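Local coordinates for galactose mutarotase-like protein (Clostridium acetobutylicum, PDB 3OS7) that probably binds carbohydrate and, as in aldose 1-epimerases, may interconvert the alpha and beta anomers of a sugar, at residues V190-S196 with I266-K271; P69-G73 with Y184-F188; Y277-Y283 with W330-C334. One frame throughout, in Å; residues are numbered along the deposited sequence. Where two conformers were deposited one is given.

Contact 1 of 3, residues V190-S196 with I266-K271; sequences VPFIEGS and IEDASK. With EDO (1,2-ethanediol), chain I.
The loop 190-196, which follows strand 178-189, lies beside the end of strand 263-268, whose last three residues, Ile266 to Asp268, are extended before the chain makes a 3-10 turn through Ala269, Ser270 and Lys271. CA atoms lie 8.2 Å apart for Val190 and Ile266 and 7.4 Å for Ser196 and Ser270, so side chains rather than a backbone ladder bridge the gap. A cis peptide precedes Pro191, and Gly195 has positive phi (75°), easily adopted without a side chain.

Apolar packing fills the inner end. Phe192, chi1 p, brings CE2 to 3.7 Å from Ile266 CG2 and CZ to 3.8 Å from Asp268 CB; Val190 CG2 lies 4.3 Å from Ile266 CD1. Val50 and Val275 also touch the Phe192 ring, a bulky filler suited to this buried place.

Polar contacts centre on Asp268, chi1 t. Asp268 OD2 accepts from Ser196 OG (2.6 Å) and from a water 2.8 Å from that oxygen, which in turn accepts from Phe192 N at 3.0 Å. Asp268 OD1 accepts from Ser270 OG (2.6 Å), while Lys271 N bonds to Asp268 O at 3.0 Å, closing the turn. A short carboxylate can thus serve both loop and turn.

On the solvent side Lys271 lies along the loop by its aliphatic chain: Lys271 CG is 3.6 Å from Ile193 CG2, and CE is 3.2 Å from Gly195 O. Glu194 OE1 accepts from ethanediol O2 (3.0 Å), probably a crystallisation additive.

This is loop-to-strand-end packing at the periphery of the large antiparallel beta-sandwich of the galactose mutarotase-like fold.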
loop_
_atom_site.group_PDB
_atom_site.type_symbol
_atom_site.label_atom_id
_atom_site.label_comp_id
_atom_site.label_asym_id
_atom_site.label_seq_id
_atom_site.Cartn_x
_atom_site.Cartn_y
_atom_site.Cartn_z
ATOM N N VAL A 190 4.850 -11.421 9.308
ATOM C CA VAL A 190 5.075 -11.326 10.742
ATOM C C VAL A 190 5.052 -12.762 11.317
ATOM O O VAL A 190 3.987 -13.306 11.545
ATOM C CB VAL A 190 3.989 -10.456 11.438
ATOM C CG1 VAL A 190 4.279 -10.324 12.913
ATOM C CG2 VAL A 190 3.850 -9.057 10.781
ATOM N N PRO A 191 6.218 -13.387 11.530
ATOM C CA PRO A 191 7.565 -12.875 11.461
ATOM C C PRO A 191 8.118 -12.755 10.036
ATOM O O PRO A 191 7.620 -13.391 9.106
ATOM C CB PRO A 191 8.363 -13.937 12.240
ATOM C CG PRO A 191 7.715 -15.186 11.871
ATOM C CD PRO A 191 6.229 -14.838 11.854
ATOM N N PHE A 192 9.193 -12.004 9.913
ATOM C CA PHE A 192 9.856 -11.765 8.636
ATOM C C PHE A 192 11.237 -12.431 8.550
ATOM O O PHE A 192 11.947 -12.289 7.555
ATOM C CB PHE A 192 9.943 -10.263 8.372
ATOM C CG PHE A 192 10.573 -9.460 9.506
ATOM C CD1 PHE A 192 11.927 -9.532 9.751
ATOM C CD2 PHE A 192 9.802 -8.623 10.303
ATOM C CE1 PHE A 192 12.501 -8.793 10.763
ATOM C CE2 PHE A 192 10.383 -7.900 11.327
ATOM C CZ PHE A 192 11.732 -7.973 11.544
ATOM N N ILE A 193 11.605 -13.189 9.585
ATOM C CA ILE A 193 12.869 -13.909 9.592
ATOM C C ILE A 193 12.631 -15.315 10.141
ATOM O O ILE A 193 11.738 -15.526 10.957
ATOM C CB ILE A 193 13.942 -13.119 10.397
ATOM C CG1 ILE A 193 15.319 -13.768 10.260
ATOM C CG2 ILE A 193 13.539 -12.960 11.876
ATOM C CD1 ILE A 193 16.460 -12.781 10.423
ATOM N N GLU A 194 13.415 -16.280 9.658
ATOM C CA GLU A 194 13.319 -17.664 10.156
ATOM C C GLU A 194 13.872 -17.783 11.577
ATOM O O GLU A 194 14.729 -17.002 12.004
ATOM C CB GLU A 194 14.071 -18.630 9.226
ATOM C CG GLU A 194 13.326 -19.923 8.991
ATOM C CD GLU A 194 12.170 -19.745 8.023
ATOM O OE1 GLU A 194 11.123 -19.184 8.432
ATOM O OE2 GLU A 194 12.319 -20.172 6.851
ATOM N N GLY A 195 13.365 -18.754 12.324
ATOM C CA GLY A 195 13.824 -18.973 13.692
ATOM C C GLY A 195 13.287 -17.938 14.656
ATOM O O GLY A 195 13.873 -17.683 15.712
ATOM N N SER A 196 12.175 -17.321 14.286
ATOM C CA SER A 196 11.503 -16.398 15.168
ATOM C C SER A 196 10.031 -16.791 15.238
ATOM O O SER A 196 9.676 -17.880 14.791
ATOM C CB SER A 196 11.689 -14.980 14.678
ATOM O OG SER A 196 11.164 -14.138 15.656
ATOM N N ILE A 266 8.283 -2.657 12.058
ATOM C CA ILE A 266 8.030 -3.959 12.677
ATOM C C ILE A 266 9.371 -4.391 13.268
ATOM O O ILE A 266 10.349 -4.544 12.536
ATOM C CB ILE A 266 7.539 -5.019 11.691
ATOM C CG1 ILE A 266 6.366 -4.500 10.860
ATOM C CG2 ILE A 266 7.189 -6.335 12.435
ATOM C CD1 ILE A 266 5.916 -5.495 9.720
ATOM N N GLU A 267 9.411 -4.530 14.592
ATOM C CA GLU A 267 10.633 -4.823 15.343
ATOM C C GLU A 267 10.560 -6.253 15.857
ATOM O O GLU A 267 9.566 -6.648 16.470
ATOM C CB GLU A 267 10.787 -3.884 16.548
ATOM C CG GLU A 267 11.163 -2.441 16.156
ATOM C CD GLU A 267 11.336 -1.507 17.318
ATOM O OE1 GLU A 267 11.178 -1.938 18.482
ATOM O OE2 GLU A 267 11.659 -0.332 17.062
ATOM N N ASP A 268 11.626 -6.996 15.594
ATOM C CA ASP A 268 11.864 -8.308 16.199
ATOM C C ASP A 268 13.156 -8.214 17.014
ATOM O O ASP A 268 14.271 -8.436 16.520
ATOM C CB ASP A 268 11.961 -9.376 15.113
ATOM C CG ASP A 268 11.978 -10.766 15.670
ATOM O OD1 ASP A 268 12.334 -10.908 16.872
ATOM O OD2 ASP A 268 11.630 -11.702 14.906
ATOM N N ALA A 269 12.987 -7.832 18.270
ATOM C CA ALA A 269 14.093 -7.670 19.195
ATOM C C ALA A 269 14.898 -8.967 19.325
ATOM O O ALA A 269 16.114 -8.931 19.393
ATOM C CB ALA A 269 13.566 -7.155 20.622
ATOM N N SER A 270 14.212 -10.100 19.290
ATOM C CA SER A 270 14.861 -11.412 19.411
ATOM C C SER A 270 15.919 -11.613 18.326
ATOM O O SER A 270 16.897 -12.339 18.535
ATOM C CB SER A 270 13.818 -12.549 19.385
ATOM O OG SER A 270 13.458 -12.936 18.051
ATOM N N LYS A 271 15.735 -10.964 17.168
ATOM C CA LYS A 271 16.714 -11.039 16.075
ATOM C C LYS A 271 17.445 -9.714 15.823
ATOM O O LYS A 271 18.169 -9.578 14.846
ATOM C CB LYS A 271 16.001 -11.512 14.811
ATOM C CG LYS A 271 15.405 -12.898 14.946
ATOM C CD LYS A 271 16.531 -13.930 15.075
ATOM C CE LYS A 271 16.026 -15.359 15.051
ATOM N NZ LYS A 271 17.200 -16.299 15.024
HETATM C C1 EDO I . 8.513 -15.425 6.598
HETATM O O1 EDO I . 8.129 -16.403 5.630
HETATM C C2 EDO I . 9.242 -16.131 7.723
HETATM O O2 EDO I . 10.528 -16.529 7.241
HETATM O O HOH W 1 10.562 -11.114 12.425
#

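Contact 2 of 3, residues P69-G73 with Y184-F188; sequences PQVYG and YHSAF. With TLA (L(+)-tartaric acid), chain F.
Ala187, His185 and Gln70 carry most of this buried contact, in which the loop 69-73 lies against strand 178-189 at a break in that strand. The loop turns through Gln70 and Val71, with Tyr72 N bonded to Pro69 O at 3.1 Å, then extends at Tyr72. CA atoms are 5.8 Å apart for Gln70 and His185 and 5.2 Å for Tyr72 and Ala187.

Ala187 points its methyl group at the loop, CB lying 3.5 Å from Val71 O and 3.8 Å from Tyr72 CA; a small side chain permits this close backbone approach. Ala187 N donates to Gly73 O (2.9 Å, nearly straight at 171°), and Ser186 CA adds a C-H...O contact to the same oxygen at 3.4 Å. Gly73, at phi 58° and psi -134°, takes a conformation for which lack of a side chain is well suited.

His185, chi1 t, offers a ring face to Gln70: a CH-pi contact puts Gln70 CB 4.0 Å from the ring centroid, 16° off its normal. The flat imidazole still donates from its edge, His185 NE2 to tartrate O41 (2.9 Å). Gln70, chi1 p, is long enough to keep CB on the ring while NE2 donates to tartrate O1 (2.7 Å) and O2 (3.0 Å).

Arg68 and His109 also hydrogen-bond the tartrate, probably a crystallisation additive. A histidine on a strand of the large sheet, with a second histidine and an arginine close by, is consistent with the sugar-binding pocket of the aldose 1-epimerase family.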
loop_
_atom_site.group_PDB
_atom_site.type_symbol
_atom_site.label_atom_id
_atom_site.label_comp_id
_atom_site.label_asym_id
_atom_site.label_seq_id
_atom_site.Cartn_x
_atom_site.Cartn_y
_atom_site.Cartn_z
ATOM N N PRO A 69 -5.583 -10.069 -4.815
ATOM C CA PRO A 69 -4.152 -9.753 -4.710
ATOM C C PRO A 69 -3.840 -8.872 -3.511
ATOM O O PRO A 69 -2.660 -8.735 -3.101
ATOM C CB PRO A 69 -3.881 -9.021 -6.029
ATOM C CG PRO A 69 -5.152 -8.339 -6.319
ATOM C CD PRO A 69 -6.220 -9.329 -5.909
ATOM N N GLN A 70 -4.886 -8.285 -2.928
ATOM C CA GLN A 70 -4.676 -7.318 -1.873
ATOM C C GLN A 70 -4.098 -7.862 -0.556
ATOM O O GLN A 70 -3.726 -7.069 0.303
ATOM C CB GLN A 70 -5.962 -6.555 -1.564
ATOM C CG GLN A 70 -7.106 -7.389 -1.034
ATOM C CD GLN A 70 -7.994 -7.855 -2.127
ATOM O OE1 GLN A 70 -7.560 -7.958 -3.263
ATOM N NE2 GLN A 70 -9.252 -8.172 -1.799
ATOM N N VAL A 71 -4.061 -9.183 -0.385
ATOM C CA VAL A 71 -3.449 -9.808 0.793
ATOM C C VAL A 71 -2.000 -10.270 0.582
ATOM O O VAL A 71 -1.452 -10.966 1.419
ATOM C CB VAL A 71 -4.320 -10.941 1.326
ATOM C CG1 VAL A 71 -5.634 -10.363 1.742
ATOM C CG2 VAL A 71 -4.480 -12.099 0.305
ATOM N N TYR A 72 -1.380 -9.835 -0.532
ATOM C CA TYR A 72 0.022 -10.051 -0.804
ATOM C C TYR A 72 0.734 -8.775 -1.288
ATOM O O TYR A 72 0.169 -7.927 -1.985
ATOM C CB TYR A 72 0.203 -11.097 -1.905
ATOM C CG TYR A 72 -0.317 -12.458 -1.498
ATOM C CD1 TYR A 72 0.439 -13.283 -0.664
ATOM C CD2 TYR A 72 -1.554 -12.909 -1.942
ATOM C CE1 TYR A 72 -0.044 -14.554 -0.267
ATOM C CE2 TYR A 72 -2.031 -14.161 -1.577
ATOM C CZ TYR A 72 -1.285 -14.970 -0.737
ATOM O OH TYR A 72 -1.775 -16.212 -0.376
ATOM N N GLY A 73 1.999 -8.690 -0.938
ATOM C CA GLY A 73 2.905 -7.683 -1.524
ATOM C C GLY A 73 2.454 -6.234 -1.334
ATOM O O GLY A 73 2.039 -5.825 -0.229
ATOM N N TYR A 184 -2.270 1.963 -0.381
ATOM C CA TYR A 184 -1.769 0.632 -0.589
ATOM C C TYR A 184 -2.293 -0.304 0.472
ATOM O O TYR A 184 -2.452 0.070 1.616
ATOM C CB TYR A 184 -0.265 0.583 -0.512
ATOM C CG TYR A 184 0.430 1.016 -1.767
ATOM C CD1 TYR A 184 0.698 2.339 -2.012
ATOM C CD2 TYR A 184 0.849 0.072 -2.700
ATOM C CE1 TYR A 184 1.326 2.721 -3.163
ATOM C CE2 TYR A 184 1.465 0.432 -3.841
ATOM C CZ TYR A 184 1.741 1.756 -4.073
ATOM O OH TYR A 184 2.392 2.122 -5.240
ATOM N N HIS A 185 -2.513 -1.556 0.078
ATOM C CA HIS A 185 -2.958 -2.585 1.017
ATOM C C HIS A 185 -1.782 -3.483 1.423
ATOM O O HIS A 185 -1.897 -4.706 1.478
ATOM C CB HIS A 185 -4.052 -3.371 0.342
ATOM C CG HIS A 185 -4.980 -4.065 1.276
ATOM N ND1 HIS A 185 -4.570 -5.088 2.100
ATOM C CD2 HIS A 185 -6.314 -3.930 1.475
ATOM C CE1 HIS A 185 -5.609 -5.546 2.785
ATOM N NE2 HIS A 185 -6.679 -4.856 2.426
ATOM N N SER A 186 -0.667 -2.854 1.765
ATOM C CA SER A 186 0.617 -3.540 1.888
ATOM C C SER A 186 0.623 -4.672 2.935
ATOM O O SER A 186 0.240 -4.468 4.091
ATOM C CB SER A 186 1.676 -2.494 2.235
ATOM O OG SER A 186 1.547 -1.381 1.361
ATOM N N ALA A 187 1.087 -5.846 2.509
ATOM C CA ALA A 187 1.023 -7.088 3.296
ATOM C C ALA A 187 2.409 -7.540 3.750
ATOM O O ALA A 187 3.263 -7.872 2.915
ATOM C CB ALA A 187 0.344 -8.197 2.471
ATOM N N PHE A 188 2.619 -7.528 5.065
ATOM C CA PHE A 188 3.908 -7.809 5.679
ATOM C C PHE A 188 3.966 -9.152 6.385
ATOM O O PHE A 188 3.055 -9.503 7.116
ATOM C CB PHE A 188 4.233 -6.715 6.702
ATOM C CG PHE A 188 4.507 -5.387 6.062
ATOM C CD1 PHE A 188 5.770 -5.084 5.608
ATOM C CD2 PHE A 188 3.500 -4.466 5.876
ATOM C CE1 PHE A 188 6.019 -3.869 4.979
ATOM C CE2 PHE A 188 3.749 -3.274 5.253
ATOM C CZ PHE A 188 5.019 -2.988 4.809
HETATM O O1 TLA F . -9.541 -9.358 0.661
HETATM O O11 TLA F . -10.194 -9.789 2.693
HETATM C C1 TLA F . -10.050 -9.005 1.732
HETATM C C2 TLA F . -10.498 -7.596 1.888
HETATM O O2 TLA F . -10.134 -6.838 0.730
HETATM C C3 TLA F . -9.822 -7.025 3.131
HETATM O O3 TLA F . -8.399 -7.173 2.976
HETATM C C4 TLA F . -10.273 -5.595 3.325
HETATM O O4 TLA F . -11.419 -5.417 3.828
HETATM O O41 TLA F . -9.515 -4.651 2.988
#

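Contact 3 of 3, residues Y277-Y283 with W330-C334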
loop_
_atom_site.group_PDB
_atom_site.type_symbol
_atom_site.label_atom_id
_atom_site.label_comp_id
_atom_site.label_asym_id
_atom_site.label_seq_id
_atom_site.Cartn_x
_atom_site.Cartn_y
_atom_site.Cartn_z
ATOM N N TYR A 277 8.941 0.949 7.167
ATOM C CA TYR A 277 8.057 1.362 6.084
ATOM C C TYR A 277 7.832 2.864 6.242
ATOM O O TYR A 277 6.954 3.311 6.981
ATOM C CB TYR A 277 6.736 0.595 6.192
ATOM C CG TYR A 277 5.733 0.726 5.058
ATOM C CD1 TYR A 277 6.080 1.190 3.796
ATOM C CD2 TYR A 277 4.396 0.319 5.255
ATOM C CE1 TYR A 277 5.138 1.218 2.767
ATOM C CE2 TYR A 277 3.472 0.382 4.239
ATOM C CZ TYR A 277 3.834 0.835 3.009
ATOM O OH TYR A 277 2.898 0.864 1.978
ATOM N N GLU A 278 8.665 3.641 5.564
ATOM C CA GLU A 278 8.635 5.102 5.640
ATOM C C GLU A 278 7.717 5.660 4.551
ATOM O O GLU A 278 7.763 5.249 3.397
ATOM C CB GLU A 278 10.061 5.646 5.502
ATOM C CG GLU A 278 10.203 7.126 5.716
ATOM C CD GLU A 278 11.671 7.594 5.869
ATOM O OE1 GLU A 278 12.631 6.788 5.753
ATOM O OE2 GLU A 278 11.836 8.804 6.134
HETATM N N MSE A 279 6.880 6.598 4.936
HETATM C CA MSE A 279 5.865 7.151 4.052
HETATM C C MSE A 279 6.027 8.656 3.961
HETATM O O MSE A 279 6.223 9.322 4.979
HETATM C CB MSE A 279 4.479 6.855 4.611
HETATM C CG MSE A 279 4.227 5.437 4.915
HETATM SE SE MSE A 279 2.766 5.170 6.166
HETATM C CE MSE A 279 3.178 3.337 6.452
ATOM N N SER A 280 5.884 9.188 2.756
ATOM C CA SER A 280 5.929 10.648 2.556
ATOM C C SER A 280 4.671 11.313 3.120
ATOM O O SER A 280 3.646 10.649 3.389
ATOM C CB SER A 280 6.109 10.993 1.076
ATOM O OG SER A 280 4.932 10.720 0.323
ATOM N N SER A 281 4.744 12.632 3.272
ATOM C CA SER A 281 3.668 13.447 3.846
ATOM C C SER A 281 2.376 13.407 3.060
ATOM O O SER A 281 1.320 13.813 3.563
ATOM C CB SER A 281 4.111 14.921 3.939
ATOM O OG SER A 281 5.210 15.070 4.793
ATOM N N GLU A 282 2.441 12.952 1.805
ATOM C CA GLU A 282 1.228 12.782 1.016
ATOM C C GLU A 282 0.299 11.737 1.620
ATOM O O GLU A 282 -0.921 11.755 1.359
ATOM C CB GLU A 282 1.559 12.392 -0.436
ATOM C CG GLU A 282 2.058 13.565 -1.306
ATOM C CD GLU A 282 3.519 13.903 -1.089
ATOM O OE1 GLU A 282 4.270 13.100 -0.503
ATOM O OE2 GLU A 282 3.931 14.991 -1.503
ATOM N N TYR A 283 0.866 10.840 2.426
ATOM C CA TYR A 283 0.061 9.803 3.089
ATOM C C TYR A 283 -0.367 10.312 4.464
ATOM O O TYR A 283 0.463 10.583 5.327
ATOM C CB TYR A 283 0.826 8.491 3.168
ATOM C CG TYR A 283 1.111 7.925 1.817
ATOM C CD1 TYR A 283 0.095 7.358 1.061
ATOM C CD2 TYR A 283 2.372 8.004 1.261
ATOM C CE1 TYR A 283 0.349 6.849 -0.235
ATOM C CE2 TYR A 283 2.632 7.517 -0.044
ATOM C CZ TYR A 283 1.617 6.921 -0.768
ATOM O OH TYR A 283 1.870 6.408 -2.038
ATOM N N TRP A 330 -0.340 13.770 -9.200
ATOM C CA TRP A 330 -0.083 13.538 -7.775
ATOM C C TRP A 330 1.044 12.507 -7.712
ATOM O O TRP A 330 1.099 11.590 -8.548
ATOM C CB TRP A 330 -1.346 12.965 -7.084
ATOM C CG TRP A 330 -1.073 12.464 -5.642
ATOM C CD1 TRP A 330 -1.242 13.167 -4.487
ATOM C CD2 TRP A 330 -0.592 11.172 -5.256
ATOM N NE1 TRP A 330 -0.898 12.394 -3.413
ATOM C CE2 TRP A 330 -0.491 11.165 -3.858
ATOM C CE3 TRP A 330 -0.274 10.011 -5.956
ATOM C CZ2 TRP A 330 -0.040 10.056 -3.156
ATOM C CZ3 TRP A 330 0.168 8.916 -5.263
ATOM C CH2 TRP A 330 0.296 8.947 -3.883
ATOM N N SER A 331 1.953 12.660 -6.759
ATOM C CA SER A 331 2.999 11.666 -6.517
ATOM C C SER A 331 3.243 11.492 -5.011
ATOM O O SER A 331 3.224 12.471 -4.249
ATOM C CB SER A 331 4.303 12.071 -7.208
ATOM O OG SER A 331 5.350 11.151 -6.930
ATOM N N GLY A 332 3.487 10.261 -4.587
ATOM C CA GLY A 332 3.863 9.986 -3.212
ATOM C C GLY A 332 4.998 8.993 -3.203
ATOM O O GLY A 332 5.138 8.206 -4.151
ATOM N N VAL A 333 5.808 9.023 -2.148
ATOM C CA VAL A 333 6.943 8.129 -2.023
ATOM C C VAL A 333 6.906 7.342 -0.719
ATOM O O VAL A 333 6.677 7.921 0.356
ATOM C CB VAL A 333 8.245 8.929 -2.036
ATOM C CG1 VAL A 333 9.450 8.034 -1.903
ATOM C CG2 VAL A 333 8.321 9.794 -3.290
ATOM N N CYS A 334 7.181 6.041 -0.802
ATOM C CA CYS A 334 7.408 5.199 0.382
ATOM C C CYS A 334 8.724 4.474 0.226
ATOM O O CYS A 334 9.226 4.324 -0.908
ATOM C CB CYS A 334 6.302 4.185 0.569
ATOM S SG CYS A 334 4.691 4.904 0.933
HETATM O O HOH W 2 -1.774 13.442 -0.678
HETATM O O HOH W 3 4.334 5.495 -2.809
#
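Strands 277-279 and 330-334 run antiparallel, at 154°, with Met279 (a selenomethionine) and Cys334 a non-hydrogen-bonded pair whose CA atoms are 4.4 Å apart. Cys334, chi1 m, tucks its small, polarisable sulfur between aromatics: SG is 4.2 Å from the Tyr283 ring centroid and 5.2 Å from that of Tyr277, both oblique.

Tyr283, chi1 m, also presents its face to the edge of Trp330, chi1 t, in an offset edge-to-face pair with centroids 5.9 Å apart and planes at 84°. Gly332 leaves room for these rings; a CB there would come within 2.9 Å of Trp330 CH2.

Ser280, chi1 p, does double duty. Ser280 N donates to Val333 O (2.8 Å), and Ser280 OG accepts from Val333 N (3.1 Å) while donating to Glu282 OE1 (2.6 Å). Glu282, bent by chi2 p, can therefore reach back over the turn.

The bond from Tyr283 N to Ser280 O (2.9 Å) closes a type I turn that ends strand 273-279 and keeps Glu282 and Tyr283 packed on strand 329-340, at an antiparallel strand pair of the galactose mutarotase-like beta-sandwich.

All three contacts involve the same large antiparallel sheet. Contact 2 lies nearest the chain's centre, about 7 Å from it, and is the one that meets the tartrate in the putative sugar pocket. Contact 3, its centre about 16 Å from that of contact 2, joins it through Tyr277: Tyr277 OH is 2.7 Å from Ser186 OG, a probable hydrogen bond, and CD2 is 3.4 Å from Phe188 CZ. Contact 1 is peripheral, about 19 Å from contact 2 between centres, yet Ile266 CD1 packs 3.7 Å from Phe188 CB. Contacts 1 and 3 do not touch, but their strands 263-268 and 273-279 are successive neighbours in the sheet.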